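Local coordinates for cytosolic phospholipase A2 delta (Homo sapiens, PDB 5IZ5), which hydrolyses the sn-2 ester bond of glycerophospholipids in a calcium-dependent manner, releasing a fatty acid, with a preference for linoleic acid at that position, at residues 187-201 and 213-227. The protein carries 3 engineered substitutions. Numbering follows the deposited sequence.
Sequences LELELVLKGSYEDTQ and FHYMAALETELSGRL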
loop_
_atom_site.group_PDB
_atom_site.type_symbol
_atom_site.label_atom_id
_atom_site.label_comp_id
_atom_site.label_asym_id
_atom_site.label_seq_id
_atom_site.Cartn_x
_atom_site.Cartn_y
_atom_site.Cartn_z
ATOM N N LEU B 187 -1.582 42.279 -10.407
ATOM C CA LEU B 187 -0.582 41.468 -11.083
ATOM C C LEU B 187 -0.511 40.058 -10.524
ATOM O O LEU B 187 -0.614 39.852 -9.313
ATOM C CB LEU B 187 0.792 42.108 -10.904
ATOM C CG LEU B 187 1.339 43.174 -11.855
ATOM C CD1 LEU B 187 0.294 43.613 -12.866
ATOM C CD2 LEU B 187 1.992 44.342 -11.125
ATOM N N GLU B 188 -0.314 39.099 -11.424
ATOM C CA GLU B 188 -0.041 37.721 -11.046
ATOM C C GLU B 188 1.418 37.374 -11.362
ATOM O O GLU B 188 1.846 37.462 -12.511
ATOM C CB GLU B 188 -0.986 36.778 -11.792
ATOM C CG GLU B 188 -1.379 35.549 -10.990
ATOM C CD GLU B 188 -2.266 34.592 -11.764
ATOM O OE1 GLU B 188 -2.576 34.868 -12.944
ATOM O OE2 GLU B 188 -2.654 33.554 -11.184
ATOM N N LEU B 189 2.173 36.997 -10.334
ATOM C CA LEU B 189 3.547 36.516 -10.495
ATOM C C LEU B 189 3.541 35.034 -10.850
ATOM O O LEU B 189 2.934 34.232 -10.139
ATOM C CB LEU B 189 4.335 36.713 -9.197
ATOM C CG LEU B 189 5.752 36.125 -9.139
ATOM C CD1 LEU B 189 6.695 36.817 -10.116
ATOM C CD2 LEU B 189 6.307 36.218 -7.727
ATOM N N GLU B 190 4.221 34.669 -11.934
ATOM C CA GLU B 190 4.370 33.260 -12.318
ATOM C C GLU B 190 5.838 32.844 -12.241
ATOM O O GLU B 190 6.678 33.408 -12.948
ATOM C CB GLU B 190 3.834 33.009 -13.728
ATOM C CG GLU B 190 4.187 31.631 -14.282
ATOM C CD GLU B 190 3.601 31.362 -15.652
ATOM O OE1 GLU B 190 2.414 30.992 -15.733
ATOM O OE2 GLU B 190 4.336 31.504 -16.650
ATOM N N LEU B 191 6.122 31.854 -11.391
ATOM C CA LEU B 191 7.459 31.280 -11.239
ATOM C C LEU B 191 7.481 29.858 -11.787
ATOM O O LEU B 191 6.639 29.032 -11.421
ATOM C CB LEU B 191 7.866 31.247 -9.770
ATOM C CG LEU B 191 7.901 32.582 -9.035
ATOM C CD1 LEU B 191 8.087 32.352 -7.546
ATOM C CD2 LEU B 191 9.005 33.475 -9.581
ATOM N N VAL B 192 8.441 29.575 -12.659
ATOM C CA VAL B 192 8.562 28.260 -13.272
ATOM C C VAL B 192 9.966 27.726 -13.061
ATOM O O VAL B 192 10.948 28.427 -13.322
ATOM C CB VAL B 192 8.282 28.309 -14.785
ATOM C CG1 VAL B 192 8.264 26.906 -15.375
ATOM C CG2 VAL B 192 6.960 29.009 -15.062
ATOM N N LEU B 193 10.049 26.480 -12.595
ATOM C CA LEU B 193 11.318 25.790 -12.424
ATOM C C LEU B 193 11.150 24.373 -12.949
ATOM O O LEU B 193 10.752 23.462 -12.209
ATOM C CB LEU B 193 11.740 25.823 -10.950
ATOM C CG LEU B 193 13.017 25.118 -10.463
ATOM C CD1 LEU B 193 14.045 24.860 -11.549
ATOM C CD2 LEU B 193 13.641 25.879 -9.300
ATOM N N LYS B 194 11.445 24.201 -14.236
ATOM C CA LYS B 194 11.283 22.914 -14.904
ATOM C C LYS B 194 12.127 21.835 -14.235
ATOM O O LYS B 194 13.318 22.022 -14.014
ATOM C CB LYS B 194 11.695 22.986 -16.374
ATOM C CG LYS B 194 10.586 23.218 -17.378
ATOM C CD LYS B 194 11.099 22.784 -18.750
ATOM C CE LYS B 194 10.118 21.875 -19.475
ATOM N NZ LYS B 194 10.779 21.095 -20.558
ATOM N N GLY B 195 11.503 20.700 -13.943
ATOM C CA GLY B 195 12.173 19.592 -13.276
ATOM C C GLY B 195 11.974 19.567 -11.773
ATOM O O GLY B 195 12.318 18.583 -11.129
ATOM N N SER B 196 11.414 20.633 -11.207
ATOM C CA SER B 196 11.111 20.675 -9.780
ATOM C C SER B 196 9.823 19.929 -9.492
ATOM O O SER B 196 9.032 19.681 -10.396
ATOM C CB SER B 196 10.973 22.120 -9.300
ATOM O OG SER B 196 9.825 22.740 -9.853
ATOM N N TYR B 197 9.608 19.612 -8.219
ATOM C CA TYR B 197 8.363 18.992 -7.764
ATOM C C TYR B 197 7.162 19.903 -8.000
ATOM O O TYR B 197 6.111 19.456 -8.462
ATOM C CB TYR B 197 8.467 18.634 -6.272
ATOM C CG TYR B 197 7.159 18.238 -5.606
ATOM C CD1 TYR B 197 6.498 17.065 -5.955
ATOM C CD2 TYR B 197 6.591 19.036 -4.619
ATOM C CE1 TYR B 197 5.306 16.709 -5.341
ATOM C CE2 TYR B 197 5.397 18.696 -4.000
ATOM C CZ TYR B 197 4.760 17.525 -4.360
ATOM O OH TYR B 197 3.580 17.179 -3.727
ATOM N N GLU B 198 7.322 21.179 -7.664
ATOM C CA GLU B 198 6.232 22.143 -7.764
ATOM C C GLU B 198 6.002 22.532 -9.216
ATOM O O GLU B 198 4.866 22.767 -9.629
ATOM C CB GLU B 198 6.535 23.385 -6.935
ATOM C CG GLU B 198 6.594 23.142 -5.428
ATOM C CD GLU B 198 7.890 22.501 -4.952
ATOM O OE1 GLU B 198 8.796 22.250 -5.782
ATOM O OE2 GLU B 198 8.016 22.259 -3.729
ATOM N N ASP B 199 7.091 22.584 -9.983
ATOM C CA ASP B 199 7.070 22.929 -11.409
ATOM C C ASP B 199 6.735 24.403 -11.662
ATOM O O ASP B 199 7.595 25.176 -12.099
ATOM C CB ASP B 199 6.129 22.020 -12.206
ATOM C CG ASP B 199 6.206 22.280 -13.691
ATOM O OD1 ASP B 199 5.226 22.778 -14.264
ATOM O OD2 ASP B 199 7.267 22.020 -14.286
ATOM N N THR B 200 5.493 24.784 -11.380
ATOM C CA THR B 200 5.018 26.144 -11.589
ATOM C C THR B 200 4.257 26.615 -10.369
ATOM O O THR B 200 3.449 25.874 -9.823
ATOM C CB THR B 200 4.080 26.218 -12.805
ATOM O OG1 THR B 200 4.790 25.802 -13.974
ATOM C CG2 THR B 200 3.544 27.636 -13.017
ATOM N N GLN B 201 4.519 27.844 -9.943
ATOM C CA GLN B 201 3.780 28.453 -8.850
ATOM C C GLN B 201 3.367 29.866 -9.246
ATOM O O GLN B 201 4.185 30.651 -9.740
ATOM C CB GLN B 201 4.617 28.470 -7.572
ATOM C CG GLN B 201 4.896 27.080 -7.019
ATOM C CD GLN B 201 5.665 27.103 -5.710
ATOM O OE1 GLN B 201 5.165 27.587 -4.698
ATOM N NE2 GLN B 201 6.882 26.568 -5.719
ATOM N N PHE B 213 10.842 25.881 -4.028
ATOM C CA PHE B 213 10.912 24.824 -5.027
ATOM C C PHE B 213 11.893 23.756 -4.567
ATOM O O PHE B 213 12.974 24.070 -4.056
ATOM C CB PHE B 213 11.382 25.362 -6.375
ATOM C CG PHE B 213 10.384 26.252 -7.064
ATOM C CD1 PHE B 213 9.531 25.748 -8.039
ATOM C CD2 PHE B 213 10.321 27.599 -6.760
ATOM C CE1 PHE B 213 8.622 26.571 -8.691
ATOM C CE2 PHE B 213 9.416 28.429 -7.407
ATOM C CZ PHE B 213 8.565 27.914 -8.373
ATOM N N HIS B 214 11.519 22.496 -4.773
ATOM C CA HIS B 214 12.413 21.376 -4.544
ATOM C C HIS B 214 12.726 20.730 -5.874
ATOM O O HIS B 214 11.821 20.468 -6.671
ATOM C CB HIS B 214 11.754 20.357 -3.628
ATOM C CG HIS B 214 11.349 20.908 -2.298
ATOM N ND1 HIS B 214 10.171 21.599 -2.110
ATOM C CD2 HIS B 214 11.953 20.859 -1.089
ATOM C CE1 HIS B 214 10.067 21.951 -0.842
ATOM N NE2 HIS B 214 11.136 21.517 -0.200
ATOM N N TYR B 215 14.007 20.467 -6.118
ATOM C CA TYR B 215 14.435 19.898 -7.381
ATOM C C TYR B 215 15.779 19.208 -7.217
ATOM O O TYR B 215 16.554 19.514 -6.314
ATOM C CB TYR B 215 14.533 20.995 -8.448
ATOM C CG TYR B 215 15.483 22.098 -8.069
ATOM C CD1 TYR B 215 16.749 22.179 -8.644
ATOM C CD2 TYR B 215 15.127 23.041 -7.113
ATOM C CE1 TYR B 215 17.630 23.184 -8.279
ATOM C CE2 TYR B 215 15.994 24.042 -6.742
ATOM C CZ TYR B 215 17.240 24.110 -7.328
ATOM O OH TYR B 215 18.089 25.109 -6.961
ATOM N N MET B 216 16.049 18.271 -8.107
ATOM C CA MET B 216 17.294 17.531 -8.079
ATOM C C MET B 216 18.503 18.416 -8.362
ATOM O O MET B 216 18.520 19.170 -9.340
ATOM C CB MET B 216 17.251 16.431 -9.118
ATOM C CG MET B 216 16.505 15.189 -8.674
ATOM S SD MET B 216 16.259 14.060 -10.047
ATOM C CE MET B 216 17.892 13.919 -10.703
ATOM N N ALA B 217 19.527 18.279 -7.521
ATOM C CA ALA B 217 20.781 19.014 -7.687
ATOM C C ALA B 217 21.452 18.686 -9.023
ATOM O O ALA B 217 22.134 19.532 -9.592
ATOM C CB ALA B 217 21.730 18.709 -6.537
ATOM N N ALA B 218 21.239 17.472 -9.530
ATOM C CA ALA B 218 21.834 17.045 -10.802
ATOM C C ALA B 218 21.219 17.647 -12.069
ATOM O O ALA B 218 21.745 17.438 -13.164
ATOM C CB ALA B 218 21.810 15.526 -10.900
ATOM N N LEU B 219 20.116 18.376 -11.946
ATOM C CA LEU B 219 19.505 18.994 -13.129
ATOM C C LEU B 219 20.282 20.217 -13.618
ATOM O O LEU B 219 20.800 20.994 -12.822
ATOM C CB LEU B 219 18.068 19.449 -12.845
ATOM C CG LEU B 219 16.826 18.622 -13.207
ATOM C CD1 LEU B 219 17.137 17.139 -13.300
ATOM C CD2 LEU B 219 15.681 18.872 -12.230
ATOM N N GLU B 220 20.337 20.385 -14.935
ATOM C CA GLU B 220 20.614 21.685 -15.523
ATOM C C GLU B 220 19.269 22.275 -15.890
ATOM O O GLU B 220 18.585 21.775 -16.785
ATOM C CB GLU B 220 21.484 21.582 -16.766
ATOM C CG GLU B 220 21.628 22.910 -17.493
ATOM C CD GLU B 220 22.629 22.844 -18.625
ATOM O OE1 GLU B 220 22.584 21.868 -19.404
ATOM O OE2 GLU B 220 23.455 23.775 -18.741
ATOM N N THR B 221 18.888 23.331 -15.186
ATOM C CA THR B 221 17.591 23.934 -15.391
ATOM C C THR B 221 17.658 25.419 -15.024
ATOM O O THR B 221 18.742 25.985 -14.908
ATOM C CB THR B 221 16.510 23.158 -14.594
ATOM O OG1 THR B 221 15.219 23.675 -14.904
ATOM C CG2 THR B 221 16.751 23.223 -13.079
ATOM N N GLU B 222 16.508 26.054 -14.857
ATOM C CA GLU B 222 16.465 27.484 -14.570
ATOM C C GLU B 222 15.177 27.840 -13.869
ATOM O O GLU B 222 14.190 27.122 -13.986
ATOM C CB GLU B 222 16.551 28.275 -15.872
ATOM C CG GLU B 222 15.464 27.916 -16.876
ATOM C CD GLU B 222 15.639 28.616 -18.201
ATOM O OE1 GLU B 222 15.373 29.822 -18.251
ATOM O OE2 GLU B 222 16.036 27.966 -19.191
ATOM N N LEU B 223 15.196 28.954 -13.148
ATOM C CA LEU B 223 13.981 29.559 -12.638
ATOM C C LEU B 223 13.641 30.739 -13.532
ATOM O O LEU B 223 14.459 31.650 -13.699
ATOM C CB LEU B 223 14.163 30.065 -11.209
ATOM C CG LEU B 223 12.928 30.816 -10.681
ATOM C CD1 LEU B 223 11.968 29.869 -9.985
ATOM C CD2 LEU B 223 13.325 31.950 -9.752
ATOM N N SER B 224 12.438 30.733 -14.095
ATOM C CA SER B 224 11.944 31.882 -14.851
ATOM C C SER B 224 10.811 32.565 -14.094
ATOM O O SER B 224 9.981 31.900 -13.471
ATOM C CB SER B 224 11.483 31.463 -16.240
ATOM O OG SER B 224 10.306 30.686 -16.171
ATOM N N GLY B 225 10.795 33.896 -14.150
ATOM C CA GLY B 225 9.833 34.714 -13.416
ATOM C C GLY B 225 9.244 35.803 -14.293
ATOM O O GLY B 225 9.950 36.422 -15.095
ATOM N N ARG B 226 7.950 36.054 -14.129
ATOM C CA ARG B 226 7.285 37.103 -14.894
ATOM C C ARG B 226 5.992 37.558 -14.226
ATOM O O ARG B 226 5.386 36.823 -13.433
ATOM C CB ARG B 226 7.015 36.674 -16.338
ATOM C CG ARG B 226 6.121 35.449 -16.481
ATOM C CD ARG B 226 5.141 35.583 -17.636
ATOM N NE ARG B 226 5.717 35.114 -18.898
ATOM C CZ ARG B 226 6.049 35.878 -19.946
ATOM N NH1 ARG B 226 5.891 37.203 -19.939
ATOM N NH2 ARG B 226 6.554 35.294 -21.028
ATOM N N LEU B 227 5.589 38.779 -14.561
ATOM C CA LEU B 227 4.348 39.364 -14.067
ATOM C C LEU B 227 3.331 39.474 -15.193
ATOM O O LEU B 227 3.654 39.956 -16.277
ATOM C CB LEU B 227 4.617 40.750 -13.479
ATOM C CG LEU B 227 4.719 40.960 -11.962
ATOM C CD1 LEU B 227 4.596 39.691 -11.132
ATOM C CD2 LEU B 227 5.997 41.709 -11.614
HETATM O O HOH W 1 12.374 26.236 -15.911
HETATM O O HOH W 2 13.676 17.102 -9.295
#
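Antiparallel pairing of strand 188-193 with strand 221-227, plus packing of F213 from a facing sheet, joins the two segments. The strand axes pass 4.7 Å apart at 172°, and E190 with R226 and V192 with S224 form the hydrogen-bonded pairs; V192 N reaches S224 O at 2.9 Å. L189, L191 and L193 project from one face of this sheet into the interior, beside F213. L191 CB stands 3.7 Å from F213 CZ at the ring edge, whereas Q201 NE2, hydrogen-bonded to R212 O, sits over the ring centre, 3.3 Å above its plane. L193 CD2 makes a CH-pi contact over the face of Y215, 4.2 Å from the ring centroid. Two facing antiparallel sheets with a leucine and aromatic core are consistent with a C2-type beta-sandwich, probably the additional C2 domain thought to stand between the N-terminal C2 and catalytic domains. In the loop, E198 grips H214 twice: OE1 takes H214 N at 2.9 Å, and the syn lone pair of OE2 takes H214 ND1 at 2.8 Å, with OE2 3° out of the imidazole plane. The bend at chi2 (78°) turns the carboxylate back to both donors. A valine here would probably leave H214 N and ND1 without these acceptors and the imidazole freer to turn. T221 OG1 donates to a lone pair of K194 O at 2.7 Å, tying in the 193-196 type II turn.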